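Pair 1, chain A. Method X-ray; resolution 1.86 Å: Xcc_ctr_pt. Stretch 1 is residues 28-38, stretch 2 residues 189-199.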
# COMPACT_ATOMS: atom_id res chain seq x y z
N GLY A 28 3.21 -2.38 -5.90
CA GLY A 28 3.86 -1.67 -6.98
C GLY A 28 4.50 -0.35 -6.60
O GLY A 28 4.70 -0.05 -5.41
N ASP A 29 4.81 0.45 -7.62
CA ASP A 29 5.62 1.64 -7.42
C ASP A 29 4.86 2.76 -6.73
O ASP A 29 5.47 3.57 -6.05
CB ASP A 29 6.18 2.15 -8.75
CG ASP A 29 7.44 1.43 -9.16
OD1 ASP A 29 7.97 0.68 -8.32
OD2 ASP A 29 7.89 1.61 -10.31
N ALA A 30 3.54 2.82 -6.91
CA ALA A 30 2.76 3.88 -6.28
C ALA A 30 2.83 3.77 -4.76
O ALA A 30 3.15 4.74 -4.07
CB ALA A 30 1.32 3.86 -6.76
N GLU A 31 2.57 2.57 -4.23
CA GLU A 31 2.69 2.33 -2.80
C GLU A 31 4.13 2.46 -2.33
O GLU A 31 4.38 2.89 -1.19
CB GLU A 31 2.18 0.93 -2.46
CG GLU A 31 0.72 0.72 -2.80
CD GLU A 31 0.46 0.26 -4.24
OE1 GLU A 31 -0.73 0.03 -4.57
OE2 GLU A 31 1.40 0.13 -5.05
N ARG A 32 5.08 2.10 -3.18
CA ARG A 32 6.49 2.16 -2.80
C ARG A 32 6.89 3.57 -2.39
O ARG A 32 7.76 3.74 -1.53
CB ARG A 32 7.35 1.67 -3.97
CG ARG A 32 8.85 1.89 -3.86
CD ARG A 32 9.54 1.20 -5.08
NE ARG A 32 10.91 1.65 -5.33
CZ ARG A 32 11.38 1.93 -6.54
NH1 ARG A 32 10.59 1.82 -7.61
NH2 ARG A 32 12.63 2.33 -6.70
N PHE A 33 6.28 4.59 -3.00
CA PHE A 33 6.60 5.96 -2.64
C PHE A 33 5.55 6.62 -1.76
O PHE A 33 5.90 7.48 -0.95
CB PHE A 33 6.82 6.79 -3.90
CG PHE A 33 7.99 6.34 -4.71
CD1 PHE A 33 9.28 6.52 -4.23
CD2 PHE A 33 7.80 5.71 -5.94
CE1 PHE A 33 10.38 6.09 -4.98
CE2 PHE A 33 8.89 5.27 -6.68
CZ PHE A 33 10.18 5.46 -6.20
N ILE A 34 4.29 6.21 -1.86
CA ILE A 34 3.25 6.85 -1.06
C ILE A 34 3.28 6.37 0.39
O ILE A 34 3.06 7.15 1.32
CB ILE A 34 1.88 6.60 -1.72
CG1 ILE A 34 1.67 7.55 -2.91
CG2 ILE A 34 0.75 6.82 -0.75
CD1 ILE A 34 1.50 9.00 -2.49
N VAL A 35 3.54 5.08 0.61
CA VAL A 35 3.52 4.55 1.97
C VAL A 35 4.57 5.21 2.86
O VAL A 35 4.22 5.60 3.99
CB VAL A 35 3.62 3.01 1.94
CG1 VAL A 35 3.89 2.45 3.33
CG2 VAL A 35 2.33 2.42 1.39
N PRO A 36 5.83 5.39 2.44
CA PRO A 36 6.77 6.11 3.31
C PRO A 36 6.38 7.56 3.56
O PRO A 36 6.67 8.09 4.63
CB PRO A 36 8.11 6.04 2.56
CG PRO A 36 7.94 4.98 1.51
CD PRO A 36 6.49 4.83 1.24
N ALA A 37 5.78 8.23 2.58
CA ALA A 37 5.29 9.59 2.80
C ALA A 37 4.22 9.61 3.88
O ALA A 37 4.23 10.49 4.75
CB ALA A 37 4.76 10.18 1.49
N PHE A 38 3.30 8.65 3.87
CA PHE A 38 2.32 8.60 4.96
C PHE A 38 2.99 8.26 6.28
O PHE A 38 2.58 8.77 7.33
CB PHE A 38 1.21 7.60 4.66
CG PHE A 38 0.10 8.17 3.80
CD1 PHE A 38 -0.65 9.26 4.24
CD2 PHE A 38 -0.20 7.61 2.56
CE1 PHE A 38 -1.67 9.80 3.46
CE2 PHE A 38 -1.21 8.15 1.77
CZ PHE A 38 -1.96 9.23 2.22
N GLY A 189 3.32 7.54 -15.38
CA GLY A 189 4.16 6.61 -14.65
C GLY A 189 3.66 6.52 -13.23
O GLY A 189 3.56 7.53 -12.54
N LYS A 190 3.31 5.32 -12.77
CA LYS A 190 2.75 5.21 -11.43
C LYS A 190 3.74 5.66 -10.37
O LYS A 190 3.37 6.36 -9.43
CB LYS A 190 2.28 3.77 -11.18
CG LYS A 190 0.96 3.50 -11.89
CD LYS A 190 0.59 2.03 -11.88
CE LYS A 190 -0.39 1.73 -10.77
NZ LYS A 190 -1.39 2.83 -10.60
N GLY A 191 5.01 5.27 -10.51
CA GLY A 191 6.01 5.72 -9.56
C GLY A 191 6.26 7.21 -9.64
O GLY A 191 6.29 7.90 -8.61
N ARG A 192 6.41 7.74 -10.86
CA ARG A 192 6.63 9.17 -11.02
C ARG A 192 5.48 9.97 -10.43
O ARG A 192 5.69 10.96 -9.72
CB ARG A 192 6.83 9.51 -12.50
CG ARG A 192 6.85 11.01 -12.80
CD ARG A 192 7.24 11.30 -14.26
NE ARG A 192 8.46 10.59 -14.64
CZ ARG A 192 9.68 11.12 -14.58
NH1 ARG A 192 9.84 12.37 -14.17
NH2 ARG A 192 10.73 10.39 -14.93
N PHE A 193 4.24 9.54 -10.71
CA PHE A 193 3.07 10.23 -10.17
C PHE A 193 3.07 10.23 -8.65
O PHE A 193 2.79 11.25 -8.02
CB PHE A 193 1.80 9.56 -10.70
CG PHE A 193 0.55 10.23 -10.23
CD1 PHE A 193 0.11 11.39 -10.83
CD2 PHE A 193 -0.17 9.70 -9.17
CE1 PHE A 193 -1.04 12.01 -10.38
CE2 PHE A 193 -1.31 10.32 -8.71
CZ PHE A 193 -1.75 11.48 -9.32
N ALA A 194 3.34 9.07 -8.04
CA ALA A 194 3.28 8.97 -6.58
C ALA A 194 4.35 9.85 -5.92
O ALA A 194 4.09 10.47 -4.88
CB ALA A 194 3.45 7.52 -6.14
N GLN A 195 5.54 9.92 -6.52
CA GLN A 195 6.59 10.77 -5.96
C GLN A 195 6.20 12.24 -6.00
O GLN A 195 6.47 12.99 -5.05
CB GLN A 195 7.89 10.55 -6.74
CG GLN A 195 8.55 9.21 -6.47
CD GLN A 195 9.81 9.05 -7.30
OE1 GLN A 195 9.75 8.78 -8.50
NE2 GLN A 195 10.97 9.25 -6.68
N ALA A 196 5.58 12.68 -7.10
CA ALA A 196 5.11 14.06 -7.20
C ALA A 196 3.94 14.32 -6.26
O ALA A 196 3.75 15.46 -5.83
CB ALA A 196 4.71 14.36 -8.64
N LEU A 197 3.16 13.30 -5.93
CA LEU A 197 2.05 13.50 -5.00
C LEU A 197 2.50 13.44 -3.55
O LEU A 197 1.85 14.05 -2.69
CB LEU A 197 0.96 12.45 -5.25
CG LEU A 197 -0.35 12.59 -4.48
CD1 LEU A 197 -1.05 13.90 -4.82
CD2 LEU A 197 -1.27 11.41 -4.74
N ALA A 198 3.58 12.72 -3.26
CA ALA A 198 3.98 12.45 -1.87
C ALA A 198 4.09 13.69 -1.00
O ALA A 198 3.60 13.65 0.14
CB ALA A 198 5.29 11.65 -1.87
N PRO A 199 4.68 14.81 -1.44
CA PRO A 199 4.72 16.01 -0.58
C PRO A 199 3.37 16.54 -0.14
O PRO A 199 3.31 17.33 0.80
CB PRO A 199 5.45 17.05 -1.45
CG PRO A 199 6.30 16.24 -2.35
CD PRO A 199 5.53 14.97 -2.63
O HOH W 1 6.11 3.44 -12.27

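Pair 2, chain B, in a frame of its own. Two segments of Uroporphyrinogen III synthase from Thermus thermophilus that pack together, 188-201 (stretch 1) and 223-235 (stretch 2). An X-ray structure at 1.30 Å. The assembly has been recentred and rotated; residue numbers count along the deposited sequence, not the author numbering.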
# COMPACT_ATOMS: atom_id res chain seq x y z
N ALA B 188 -1.39 -12.07 -9.15
CA ALA B 188 -2.09 -10.81 -8.92
C ALA B 188 -1.55 -10.09 -7.69
O ALA B 188 -1.47 -10.67 -6.62
CB ALA B 188 -3.57 -11.13 -8.76
N PHE B 189 -1.27 -8.80 -7.89
CA PHE B 189 -0.84 -7.88 -6.83
C PHE B 189 -1.93 -6.84 -6.66
O PHE B 189 -2.41 -6.26 -7.63
CB PHE B 189 0.45 -7.15 -7.22
CG PHE B 189 1.61 -8.06 -7.49
CD1 PHE B 189 1.88 -8.54 -8.73
CD2 PHE B 189 2.50 -8.31 -6.46
CE1 PHE B 189 3.05 -9.31 -8.97
CE2 PHE B 189 3.68 -9.06 -6.71
CZ PHE B 189 3.93 -9.53 -7.94
N VAL B 190 -2.30 -6.60 -5.42
CA VAL B 190 -3.32 -5.59 -5.16
C VAL B 190 -2.82 -4.35 -4.47
O VAL B 190 -3.56 -3.39 -4.29
CB VAL B 190 -4.56 -6.11 -4.41
CG1 VAL B 190 -5.22 -7.22 -5.29
CG2 VAL B 190 -4.16 -6.64 -3.11
N ALA B 191 -1.54 -4.30 -4.17
CA ALA B 191 -0.97 -3.09 -3.58
C ALA B 191 0.50 -3.04 -3.95
O ALA B 191 1.18 -4.07 -4.00
CB ALA B 191 -1.08 -3.17 -2.01
N ALA B 192 1.05 -1.87 -4.10
CA ALA B 192 2.44 -1.70 -4.41
C ALA B 192 3.33 -2.32 -3.39
O ALA B 192 4.38 -2.86 -3.75
CB ALA B 192 2.76 -0.19 -4.55
N ILE B 193 2.96 -2.24 -2.10
CA ILE B 193 3.85 -2.81 -1.10
C ILE B 193 4.05 -4.34 -1.30
O ILE B 193 5.09 -4.88 -0.93
CB ILE B 193 3.31 -2.48 0.33
CG1 ILE B 193 4.46 -2.57 1.33
CG2 ILE B 193 2.15 -3.39 0.67
CD1 ILE B 193 4.02 -2.03 2.77
N GLN B 194 3.10 -5.04 -1.90
CA GLN B 194 3.29 -6.48 -2.12
C GLN B 194 4.39 -6.70 -3.20
O GLN B 194 5.15 -7.65 -3.09
CB GLN B 194 2.00 -7.09 -2.65
CG GLN B 194 0.98 -7.14 -1.51
CD GLN B 194 -0.44 -7.14 -1.92
OE1 GLN B 194 -0.74 -7.31 -3.07
NE2 GLN B 194 -1.33 -6.97 -0.96
N VAL B 195 4.45 -5.83 -4.21
CA VAL B 195 5.50 -5.91 -5.22
C VAL B 195 6.81 -5.64 -4.52
O VAL B 195 7.77 -6.38 -4.76
CB VAL B 195 5.27 -4.81 -6.31
CG1 VAL B 195 6.41 -4.87 -7.34
CG2 VAL B 195 3.94 -5.02 -7.02
N GLU B 196 6.89 -4.62 -3.66
CA GLU B 196 8.14 -4.26 -3.02
C GLU B 196 8.59 -5.37 -2.11
O GLU B 196 9.77 -5.77 -2.15
CB GLU B 196 7.97 -2.96 -2.20
CG GLU B 196 7.46 -1.72 -2.96
CD GLU B 196 8.35 -1.24 -4.10
OE1 GLU B 196 7.84 -0.41 -4.90
OE2 GLU B 196 9.52 -1.66 -4.23
N PHE B 197 7.69 -6.00 -1.35
CA PHE B 197 8.11 -7.08 -0.46
C PHE B 197 8.60 -8.28 -1.23
O PHE B 197 9.59 -8.92 -0.84
CB PHE B 197 6.95 -7.51 0.45
CG PHE B 197 6.63 -6.54 1.59
CD1 PHE B 197 5.38 -6.59 2.18
CD2 PHE B 197 7.51 -5.66 2.09
CE1 PHE B 197 5.04 -5.75 3.28
CE2 PHE B 197 7.14 -4.84 3.22
CZ PHE B 197 5.92 -4.92 3.78
N LEU B 198 7.90 -8.66 -2.33
CA LEU B 198 8.39 -9.80 -3.10
C LEU B 198 9.77 -9.56 -3.65
O LEU B 198 10.65 -10.44 -3.49
CB LEU B 198 7.36 -10.03 -4.23
CG LEU B 198 7.78 -11.14 -5.17
CD1 LEU B 198 7.91 -12.51 -4.46
CD2 LEU B 198 6.72 -11.29 -6.27
N PHE B 199 10.00 -8.43 -4.30
CA PHE B 199 11.33 -8.21 -4.87
C PHE B 199 12.36 -7.95 -3.82
O PHE B 199 13.52 -8.41 -4.05
CB PHE B 199 11.29 -7.04 -5.87
CG PHE B 199 10.93 -7.48 -7.26
CD1 PHE B 199 9.64 -7.50 -7.71
CD2 PHE B 199 11.94 -7.99 -8.08
CE1 PHE B 199 9.34 -8.01 -8.99
CE2 PHE B 199 11.64 -8.51 -9.36
CZ PHE B 199 10.37 -8.51 -9.79
N GLU B 200 12.04 -7.34 -2.69
CA GLU B 200 13.08 -7.10 -1.65
C GLU B 200 13.39 -8.40 -0.96
O GLU B 200 14.52 -8.49 -0.39
CB GLU B 200 12.65 -6.05 -0.63
CG GLU B 200 12.53 -4.63 -1.20
CD GLU B 200 12.01 -3.63 -0.22
OE1 GLU B 200 11.86 -4.00 0.96
OE2 GLU B 200 11.69 -2.49 -0.57
N GLY B 201 12.48 -9.36 -0.94
CA GLY B 201 12.73 -10.60 -0.23
C GLY B 201 13.11 -11.79 -1.08
O GLY B 201 13.33 -12.88 -0.48
N ARG B 223 -2.94 1.68 -10.69
CA ARG B 223 -1.81 2.23 -11.38
C ARG B 223 -0.55 2.31 -10.50
O ARG B 223 0.59 2.17 -11.01
CB ARG B 223 -2.18 3.66 -11.92
CG ARG B 223 -1.57 4.05 -13.23
CD ARG B 223 -2.10 3.12 -14.32
NE ARG B 223 -0.98 2.46 -15.00
CZ ARG B 223 -1.10 1.71 -16.07
NH1 ARG B 223 -0.05 1.15 -16.62
NH2 ARG B 223 -2.31 1.53 -16.61
N VAL B 224 -0.74 2.55 -9.23
CA VAL B 224 0.42 2.64 -8.34
C VAL B 224 1.09 1.25 -8.18
O VAL B 224 2.30 1.11 -8.20
CB VAL B 224 0.03 3.21 -6.94
CG1 VAL B 224 1.24 3.21 -6.06
CG2 VAL B 224 -0.48 4.70 -7.10
N THR B 225 0.27 0.20 -8.10
CA THR B 225 0.80 -1.18 -8.07
C THR B 225 1.50 -1.48 -9.42
O THR B 225 2.63 -2.04 -9.39
CB THR B 225 -0.36 -2.13 -7.91
OG1 THR B 225 -1.01 -1.83 -6.68
CG2 THR B 225 0.17 -3.63 -7.77
N ALA B 226 0.96 -1.08 -10.57
CA ALA B 226 1.61 -1.33 -11.80
C ALA B 226 2.91 -0.59 -11.87
O ALA B 226 3.91 -1.13 -12.40
CB ALA B 226 0.69 -0.85 -12.94
N ASP B 227 2.99 0.65 -11.38
CA ASP B 227 4.22 1.40 -11.42
C ASP B 227 5.25 0.78 -10.53
O ASP B 227 6.44 0.83 -10.88
CB ASP B 227 3.98 2.90 -11.11
CG ASP B 227 3.31 3.66 -12.27
OD1 ASP B 227 2.73 4.74 -12.04
OD2 ASP B 227 3.37 3.20 -13.43
N ALA B 228 4.90 0.13 -9.43
CA ALA B 228 5.87 -0.54 -8.62
C ALA B 228 6.50 -1.71 -9.40
O ALA B 228 7.73 -1.92 -9.30
CB ALA B 228 5.23 -1.04 -7.33
N LEU B 229 5.70 -2.47 -10.12
CA LEU B 229 6.28 -3.51 -10.96
C LEU B 229 7.23 -2.95 -11.97
O LEU B 229 8.35 -3.48 -12.22
CB LEU B 229 5.13 -4.27 -11.64
CG LEU B 229 4.44 -5.28 -10.70
CD1 LEU B 229 3.10 -5.69 -11.27
CD2 LEU B 229 5.30 -6.56 -10.52
N ARG B 230 6.81 -1.86 -12.62
CA ARG B 230 7.66 -1.27 -13.67
C ARG B 230 8.98 -0.79 -13.11
O ARG B 230 10.01 -0.92 -13.79
CB ARG B 230 6.92 -0.11 -14.39
CG ARG B 230 5.72 -0.59 -15.24
CD ARG B 230 4.75 0.55 -15.60
NE ARG B 230 5.32 1.77 -16.10
CZ ARG B 230 5.27 2.16 -17.38
NH1 ARG B 230 5.79 3.33 -17.75
NH2 ARG B 230 4.74 1.37 -18.29
N GLU B 231 9.01 -0.27 -11.91
CA GLU B 231 10.27 0.21 -11.30
C GLU B 231 11.21 -0.98 -11.06
O GLU B 231 12.43 -0.76 -10.97
CB GLU B 231 9.98 0.91 -9.98
CG GLU B 231 9.14 2.20 -10.06
CD GLU B 231 8.80 2.70 -8.65
OE1 GLU B 231 9.74 2.81 -7.82
OE2 GLU B 231 7.61 2.96 -8.34
N TRP B 232 10.70 -2.20 -10.92
CA TRP B 232 11.56 -3.37 -10.77
C TRP B 232 11.84 -4.01 -12.12
O TRP B 232 12.40 -5.10 -12.14
CB TRP B 232 10.97 -4.38 -9.79
CG TRP B 232 11.13 -3.96 -8.37
CD1 TRP B 232 10.21 -3.28 -7.55
CD2 TRP B 232 12.28 -4.19 -7.53
NE1 TRP B 232 10.72 -3.09 -6.31
CE2 TRP B 232 11.99 -3.63 -6.26
CE3 TRP B 232 13.52 -4.81 -7.73
CZ2 TRP B 232 12.88 -3.69 -5.17
CZ3 TRP B 232 14.41 -4.88 -6.64
CH2 TRP B 232 14.09 -4.32 -5.38
N GLY B 233 11.44 -3.38 -13.22
CA GLY B 233 11.73 -3.96 -14.52
C GLY B 233 10.72 -4.97 -15.01
O GLY B 233 11.02 -5.75 -15.91
N VAL B 234 9.51 -5.00 -14.44
CA VAL B 234 8.47 -5.90 -14.89
C VAL B 234 7.29 -5.15 -15.47
O VAL B 234 6.85 -4.16 -14.86
CB VAL B 234 7.98 -6.76 -13.71
CG1 VAL B 234 6.74 -7.59 -14.15
CG2 VAL B 234 9.13 -7.66 -13.23
N LYS B 235 6.86 -5.48 -16.67
CA LYS B 235 5.70 -4.83 -17.21
C LYS B 235 4.45 -5.68 -16.94
O LYS B 235 4.37 -6.84 -17.40
CB LYS B 235 5.88 -4.68 -18.75
CG LYS B 235 4.71 -3.98 -19.42
CD LYS B 235 4.88 -4.05 -20.93
CE LYS B 235 3.67 -3.60 -21.68
NZ LYS B 235 2.61 -4.63 -21.60
O HOH W 2 8.91 -0.10 -7.31

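Both pairs set two helices side by side, running in nearly the same direction: the axes make 15° in pair 1 and 22° in pair 2, approaching to 7.6 and 8.3 Å. Fourteen central residues superpose with an RMSD of 0.6 Å, so the same backbone frame carries two quite different sets of side chains.

The common centre is Ala A194, matched by Ala B228. Each points toward the opposite helix, and a lone methyl suits so close an approach. Ala A194 CB lies 3.5 Å from Ala A30 O and 3.7 Å from Ile A34 CG1. Ala A30 matches Ala B192, whose CB is 3.8 Å from Ala B228 CB, so small residues meet here in both pairs.

One turn along, Phe A33 matches Val B195, and the partners adjust. Phe A33 lays its ring against Gln A195, whose CG sits 3.5 Å from the centroid of the Phe A33 ring, over its face; the amide end also lies close to the ring. In pair 2 the matching Leu B229 meets the compact Val B195, with Val B195 CG2 3.7 Å from Leu B229 CG, a purely aliphatic solution.

At the start, Gly A191 matches Thr B225. A CB on Gly A191 would come within 3.2 Å of Asp A29 CB and 3.5 Å of Phe A33 CE2, so glycine fits this tight place. Water 1 accepts from Gly A191 N and donates to Asp A29 OD2, linking the two helices. Asp A29 matches Ala B191, whose CB points away from the other stretch, and Thr B225 has room for its methyl: Thr B225 CG2 packs 3.6 Å from Phe B189 CB. Lys A190 O lies 4.1 Å from Ala A30 CA; at the matching position Val B224 CG1 packs 4.0 Å from Ala B192 CB.

The side-chain centres of Ile A34 and Glu B196 fall 0.8 Å apart, but the chemistry differs. Ile A34 CD1 reaches Leu A197 CD2 at 4.3 Å, an apolar contact. Glu B196 instead accepts a nearly linear hydrogen bond from Trp B232, with Trp B232 NE1 2.8 Å from Glu B196 OE2, while water 2 donates to both Glu B196 OE1 and Ala B228 O.

Finally, Ala A37 matches Phe B199. Ala A37 CB touches Ala A198 CB at 3.7 Å. Phe B199 forms an offset stack with the five-membered ring of Trp B232, centroids 4.6 Å apart and planes at 16°. Pair 2 buries 639 Å² against 454 Å² in pair 1.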